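Local coordinates for N-terminal acetyltransferase B complex subunit NAT3 (Candida albicans, PDB 5K04), which acetylates protein N-termini as the GNAT-family subunit of the NatB complex, taking the acetyl group from acetyl-CoA, at the interface of chains B and A. Residues are numbered along the deposited sequence; one frame, centred on the assembly and turned at random. Chains: chain A, N-terminal acetyltransferase B complex subunit NAT3; chain B, Uncharacterized protein.

The interface of chains B and A. Residues chain B 277-278, 310, 314; chain A 2, 48-49, 84, 87.
B:Arg277 and B:Asn278, in the first turn of helix 277-289 (phi/psi -56/-54° at B:Arg277), face A:Thr2, the first modelled residue, the end of strand 43-48 and the A:Tyr84 to A:Ile87 segment of the catalytic subunit. B:Arg277 reaches across on an extended chain, its CG anti to the backbone N (chi1 170°), and its guanidinium joins two carboxylates. On its own side, NE and NH2 hold B:Asp314 side-on, NE meeting OD2 at 2.7 Å and NH2 meeting OD1 at 3.0 Å, both oxygens on their syn side. This paired grip fixes the rotation of the guanidinium and aims NH2 at A:Glu48 OE2, 2.8 Å away, in a salt bridge between the subunits. The bond lies in the guanidinium plane but meets the oxygen from above the A:Glu48 carboxylate. The CD1 methyl of A:Ile87 lies over one guanidinium face, toward its rim, and touches B:Arg277 CD at 3.6 Å. B:Cys310 extends this apolar patch, with CB 3.9 Å from A:Tyr84 CD1, off to one side of the ring plane, and SG near A:Ile87 CG2. A:Glu48 CG sits over the centre of the A:Tyr84 ring, which may steady the carboxylate. Next to the salt bridge, the B:Asn278 amide clasps the A:Thr2 backbone: OD1 accepts from the backbone N at 2.8 Å on a lone pair, and ND2 donates to A:Thr2 O. The first modelled residue of the catalytic subunit is thereby held against its non-catalytic partner, in keeping with their association in NatB. At the opposite end of the patch a water links B:Asp314 OD1 and A:Thr49 O to the phenol of A:Tyr84, whose OH lies 2.8 Å from the water.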
loop_
_atom_site.group_PDB
_atom_site.type_symbol
_atom_site.label_atom_id
_atom_site.label_comp_id
_atom_site.label_asym_id
_atom_site.label_seq_id
_atom_site.Cartn_x
_atom_site.Cartn_y
_atom_site.Cartn_z
ATOM N N ARG B 277 18.453 18.533 19.277
ATOM C CA ARG B 277 17.004 18.364 19.314
ATOM C C ARG B 277 16.606 17.284 20.313
ATOM O O ARG B 277 15.791 17.523 21.212
ATOM C CB ARG B 277 16.486 18.028 17.914
ATOM C CG ARG B 277 15.019 17.584 17.845
ATOM C CD ARG B 277 14.386 17.915 16.482
ATOM N NE ARG B 277 13.062 17.307 16.348
ATOM C CZ ARG B 277 12.843 16.063 15.918
ATOM N NH1 ARG B 277 13.864 15.294 15.575
ATOM N NH2 ARG B 277 11.608 15.578 15.840
ATOM N N ASN B 278 17.186 16.091 20.175
ATOM C CA ASN B 278 16.773 14.969 21.013
ATOM C C ASN B 278 17.029 15.243 22.491
ATOM O O ASN B 278 16.235 14.841 23.349
ATOM C CB ASN B 278 17.494 13.702 20.576
ATOM C CG ASN B 278 16.821 13.023 19.383
ATOM O OD1 ASN B 278 15.683 13.343 19.023
ATOM N ND2 ASN B 278 17.525 12.071 18.779
ATOM N N CYS B 310 9.329 21.412 12.758
ATOM C CA CYS B 310 9.095 20.324 13.702
ATOM C C CYS B 310 8.525 20.794 15.038
ATOM O O CYS B 310 7.892 19.981 15.724
ATOM C CB CYS B 310 10.394 19.538 13.953
ATOM S SG CYS B 310 11.732 20.370 14.787
ATOM N N ASP B 314 6.614 18.305 17.908
ATOM C CA ASP B 314 7.430 17.837 19.018
ATOM C C ASP B 314 6.822 18.222 20.376
ATOM O O ASP B 314 6.810 17.411 21.311
ATOM C CB ASP B 314 8.848 18.393 18.858
ATOM C CG ASP B 314 9.618 17.775 17.660
ATOM O OD1 ASP B 314 9.105 16.842 16.999
ATOM O OD2 ASP B 314 10.756 18.228 17.395
ATOM N N THR A 2 14.409 12.157 16.826
ATOM C CA THR A 2 14.400 11.030 15.899
ATOM C C THR A 2 14.974 9.788 16.565
ATOM O O THR A 2 15.867 9.860 17.423
ATOM C CB THR A 2 15.193 11.339 14.590
ATOM O OG1 THR A 2 16.537 10.868 14.683
ATOM C CG2 THR A 2 15.183 12.843 14.301
ATOM N N GLU A 48 9.723 9.379 14.494
ATOM C CA GLU A 48 9.531 10.492 15.407
ATOM C C GLU A 48 8.418 10.217 16.411
ATOM O O GLU A 48 7.425 9.548 16.115
ATOM C CB GLU A 48 9.194 11.803 14.664
ATOM C CG GLU A 48 10.153 12.187 13.577
ATOM C CD GLU A 48 11.567 12.436 14.084
ATOM O OE1 GLU A 48 12.515 12.199 13.298
ATOM O OE2 GLU A 48 11.721 12.885 15.238
ATOM N N THR A 49 8.612 10.758 17.601
ATOM C CA THR A 49 7.528 10.948 18.549
ATOM C C THR A 49 6.480 12.044 18.413
ATOM O O THR A 49 6.819 13.186 18.078
ATOM C CB THR A 49 8.050 11.690 19.768
ATOM O OG1 THR A 49 8.648 12.923 19.330
ATOM C CG2 THR A 49 9.096 10.856 20.453
ATOM N N TYR A 84 10.191 17.599 8.980
ATOM C CA TYR A 84 11.384 17.331 9.781
ATOM C C TYR A 84 12.677 17.696 9.048
ATOM O O TYR A 84 13.729 17.110 9.298
ATOM C CB TYR A 84 11.379 15.869 10.234
ATOM C CG TYR A 84 10.158 15.550 11.092
ATOM C CD1 TYR A 84 10.103 15.956 12.419
ATOM C CD2 TYR A 84 9.056 14.882 10.579
ATOM C CE1 TYR A 84 9.002 15.707 13.210
ATOM C CE2 TYR A 84 7.935 14.624 11.382
ATOM C CZ TYR A 84 7.922 15.049 12.698
ATOM O OH TYR A 84 6.847 14.815 13.513
ATOM N N ILE A 87 16.886 20.284 10.346
ATOM C CA ILE A 87 17.297 19.995 11.718
ATOM C C ILE A 87 18.347 18.887 11.718
ATOM O O ILE A 87 18.575 18.242 12.748
ATOM C CB ILE A 87 16.097 19.611 12.610
ATOM C CG1 ILE A 87 15.359 18.402 12.018
ATOM C CG2 ILE A 87 15.138 20.809 12.788
ATOM C CD1 ILE A 87 14.229 17.892 12.891
HETATM O O HOH W 1 7.218 15.295 16.294
#